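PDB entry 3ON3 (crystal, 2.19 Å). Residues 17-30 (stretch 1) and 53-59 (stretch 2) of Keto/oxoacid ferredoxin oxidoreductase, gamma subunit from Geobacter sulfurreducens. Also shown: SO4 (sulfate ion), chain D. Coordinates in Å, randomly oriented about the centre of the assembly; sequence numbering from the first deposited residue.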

# COMPACT_ATOMS: atom_id res chain seq x y z
N GLY B 17 9.34 4.93 -0.18
CA GLY B 17 8.37 4.40 0.76
C GLY B 17 7.09 5.21 0.85
O GLY B 17 6.47 5.32 1.91
N LEU B 18 6.67 5.76 -0.28
CA LEU B 18 5.48 6.59 -0.36
C LEU B 18 4.20 5.80 -0.13
O LEU B 18 3.21 6.33 0.36
CB LEU B 18 5.42 7.28 -1.72
CG LEU B 18 6.58 8.19 -2.16
CD1 LEU B 18 6.82 9.31 -1.16
CD2 LEU B 18 7.85 7.38 -2.36
N ILE B 19 4.22 4.53 -0.53
CA ILE B 19 3.04 3.68 -0.40
C ILE B 19 2.83 3.41 1.07
O ILE B 19 1.72 3.55 1.59
CB ILE B 19 3.23 2.33 -1.13
CG1 ILE B 19 3.31 2.55 -2.64
CG2 ILE B 19 2.09 1.33 -0.76
CD1 ILE B 19 3.53 1.27 -3.42
N LEU B 20 3.91 3.04 1.75
CA LEU B 20 3.85 2.75 3.17
C LEU B 20 3.32 3.98 3.91
O LEU B 20 2.42 3.85 4.75
CB LEU B 20 5.22 2.32 3.73
CG LEU B 20 5.22 2.10 5.25
CD1 LEU B 20 4.06 1.20 5.63
CD2 LEU B 20 6.55 1.57 5.79
N ALA B 21 3.84 5.15 3.58
CA ALA B 21 3.38 6.37 4.25
C ALA B 21 1.88 6.53 4.06
O ALA B 21 1.15 6.82 5.00
CB ALA B 21 4.12 7.61 3.74
N GLY B 22 1.44 6.35 2.83
CA GLY B 22 0.03 6.39 2.51
C GLY B 22 -0.74 5.39 3.33
O GLY B 22 -1.78 5.70 3.92
N VAL B 23 -0.22 4.17 3.39
CA VAL B 23 -0.88 3.12 4.15
C VAL B 23 -0.97 3.45 5.65
O VAL B 23 -2.04 3.35 6.25
CB VAL B 23 -0.21 1.77 3.94
CG1 VAL B 23 -0.65 0.81 5.03
CG2 VAL B 23 -0.54 1.23 2.53
N ILE B 24 0.16 3.84 6.24
CA ILE B 24 0.19 4.30 7.62
C ILE B 24 -0.83 5.42 7.91
O ILE B 24 -1.59 5.34 8.89
CB ILE B 24 1.61 4.76 8.00
CG1 ILE B 24 2.56 3.57 8.00
CG2 ILE B 24 1.60 5.45 9.36
CD1 ILE B 24 4.00 3.94 8.19
N MSE B 25 -0.88 6.43 7.05
CA MSE B 25 -1.86 7.50 7.20
C MSE B 25 -3.30 7.01 7.15
O MSE B 25 -4.14 7.48 7.92
CB MSE B 25 -1.68 8.59 6.13
CG MSE B 25 -0.78 9.73 6.53
SE MSE B 25 -1.45 10.89 7.96
CE MSE B 25 -3.35 10.67 7.65
N ALA B 26 -3.60 6.09 6.23
CA ALA B 26 -4.95 5.54 6.09
C ALA B 26 -5.38 4.74 7.34
O ALA B 26 -6.52 4.86 7.80
CB ALA B 26 -5.07 4.67 4.80
N GLU B 27 -4.46 3.94 7.88
CA GLU B 27 -4.74 3.12 9.07
C GLU B 27 -4.77 3.96 10.36
O GLU B 27 -5.49 3.62 11.31
CB GLU B 27 -3.74 1.95 9.15
CG GLU B 27 -3.97 0.90 8.04
CD GLU B 27 -2.84 -0.11 7.86
OE1 GLU B 27 -1.79 0.04 8.51
OE2 GLU B 27 -3.00 -1.06 7.05
N ALA B 28 -4.03 5.06 10.40
CA ALA B 28 -4.10 5.97 11.53
C ALA B 28 -5.51 6.51 11.62
O ALA B 28 -6.11 6.51 12.68
CB ALA B 28 -3.11 7.11 11.39
N ALA B 29 -6.04 6.93 10.48
CA ALA B 29 -7.38 7.50 10.43
C ALA B 29 -8.49 6.52 10.79
O ALA B 29 -9.42 6.87 11.51
CB ALA B 29 -7.65 8.10 9.05
N SER B 30 -8.41 5.30 10.28
CA SER B 30 -9.55 4.39 10.36
C SER B 30 -9.45 3.43 11.54
O SER B 30 -10.27 3.47 12.44
CB SER B 30 -9.70 3.60 9.05
OG SER B 30 -8.45 3.06 8.68
N LYS B 53 3.64 9.24 -6.92
CA LYS B 53 2.82 9.62 -5.78
C LYS B 53 1.93 8.48 -5.32
O LYS B 53 1.59 7.57 -6.09
CB LYS B 53 1.92 10.81 -6.12
CG LYS B 53 0.86 10.48 -7.17
CD LYS B 53 -0.23 11.52 -7.21
CE LYS B 53 -1.32 11.13 -8.19
NZ LYS B 53 -1.93 9.83 -7.79
N SER B 54 1.56 8.55 -4.04
CA SER B 54 0.50 7.72 -3.49
C SER B 54 -0.51 8.68 -2.84
O SER B 54 -0.16 9.80 -2.45
CB SER B 54 1.05 6.71 -2.49
OG SER B 54 1.16 7.29 -1.19
N GLU B 55 -1.77 8.27 -2.77
CA GLU B 55 -2.81 9.16 -2.28
C GLU B 55 -3.54 8.60 -1.08
O GLU B 55 -3.64 7.38 -0.91
CB GLU B 55 -3.84 9.45 -3.38
CG GLU B 55 -3.31 10.26 -4.54
CD GLU B 55 -4.41 10.56 -5.54
OE1 GLU B 55 -5.59 10.31 -5.21
OE2 GLU B 55 -4.09 11.06 -6.64
N VAL B 56 -4.04 9.50 -0.23
CA VAL B 56 -4.93 9.08 0.84
C VAL B 56 -6.07 10.08 0.98
O VAL B 56 -5.88 11.29 0.94
CB VAL B 56 -4.19 8.82 2.19
CG1 VAL B 56 -3.36 10.02 2.60
CG2 VAL B 56 -5.19 8.46 3.30
N ILE B 57 -7.28 9.54 1.12
CA ILE B 57 -8.45 10.36 1.30
C ILE B 57 -9.12 9.89 2.57
O ILE B 57 -9.39 8.70 2.74
CB ILE B 57 -9.45 10.22 0.13
CG1 ILE B 57 -8.75 10.45 -1.22
CG2 ILE B 57 -10.62 11.18 0.32
CD1 ILE B 57 -9.56 9.96 -2.42
N ILE B 58 -9.36 10.84 3.47
CA ILE B 58 -9.90 10.55 4.79
C ILE B 58 -11.19 11.34 4.95
O ILE B 58 -11.32 12.44 4.42
CB ILE B 58 -8.88 10.95 5.88
CG1 ILE B 58 -7.66 10.03 5.80
CG2 ILE B 58 -9.50 10.98 7.28
CD1 ILE B 58 -6.43 10.63 6.46
N SER B 59 -12.14 10.77 5.67
CA SER B 59 -13.38 11.49 5.91
C SER B 59 -14.15 10.92 7.08
O SER B 59 -14.03 9.72 7.41
CB SER B 59 -14.24 11.49 4.65
OG SER B 59 -15.38 12.29 4.83
S SO4 D . 7.47 2.79 -2.77
O1 SO4 D . 8.81 2.75 -2.19
O2 SO4 D . 6.73 1.64 -2.29
O3 SO4 D . 6.77 4.01 -2.38
O4 SO4 D . 7.55 2.78 -4.23

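The single hydrogen bond between these two stretches runs from a strand side chain to a helix backbone carbonyl that is already in use. Ser54 OG donates to Leu18 O at 2.7 Å, while Gly22 N donates to the same Leu18 O at 3.0 Å as part of the helix. The carbonyl oxygen has two lone pairs, so it can accept the serine hydroxyl without giving up its i to i+4 bond.

That bond depends on a bare patch of helix. Gly22 lies one turn beyond Leu18, and its CA is 4.0 Å from Ser54 OG. An ideal CB built on Gly22 would point toward the strand and fall 2.8 Å from Ser54 OG, a clash. The phi/psi of Gly22, -57/-47, is ordinary for a helix, so its value at this site lies in the missing side chain rather than in an unusual backbone conformation.

The backbones run in nearly the same direction: the axes of helix 18-30 and strand 53-59 differ by 5° and approach to 7.6 Å. CA-CA distances set the register, with Ile19 CA to Ser54 CA at 5.7 Å, Gly22 CA to Val56 CA at 5.9 Å, and Ala29 CA to Ile58 CA at 6.9 Å. Spacing is therefore tighter beside the glycine than near the far end. Because side chains alternate along a strand, Ser54, Val56 and Ile58 direct their CA-to-CB bonds toward the helix, whereas Lys53, Glu55, Ile57 and Ser59 direct theirs away. On that outward side Lys53 NZ and Glu55 OE2 form a salt bridge at 2.7 Å, pairing opposite charges two residues apart on the same face of the strand.

Beyond the serine, the contact becomes apolar. Val56 meets two consecutive helix residues through different methyls: its CG1 lies 4.2 Å from Met25 CB, and its CG2 lies 4.1 Å from Ala26 CB. Ile58 follows, with CG1 3.8 Å from Ala29 CB and CD1 3.3 Å from Met25 CE. The latter is a close methyl-methyl approach. Met25 is a selenomethionine, and its chi1 of -91° and chi3 of -29° both lie between the usual wells as its chain reaches Ile58. The small alanine side chains leave room for the branched strand residues to approach the helix, and the two stretches together bury 344 Å².

The two ends of the helical stretch have their own chemistry. Gly17, at the N-cap position, has phi/psi 80/34; the positive phi favours glycine. The sulfate, probably from the crystallisation liquor, sits at this end, where the first amide groups lack helical carbonyl partners. Gly17 N donates to sulfate O1 at 3.0 Å, and Ile19 N to O3 at 3.2 Å; Leu18 N is also 2.7 Å from O3, but its N-H...acceptor angle of 121° makes that bond weak. Toward residue 30, where the helix widens into a pi-type turn, Ser30 OG donates to Ala26 O at 2.8 Å.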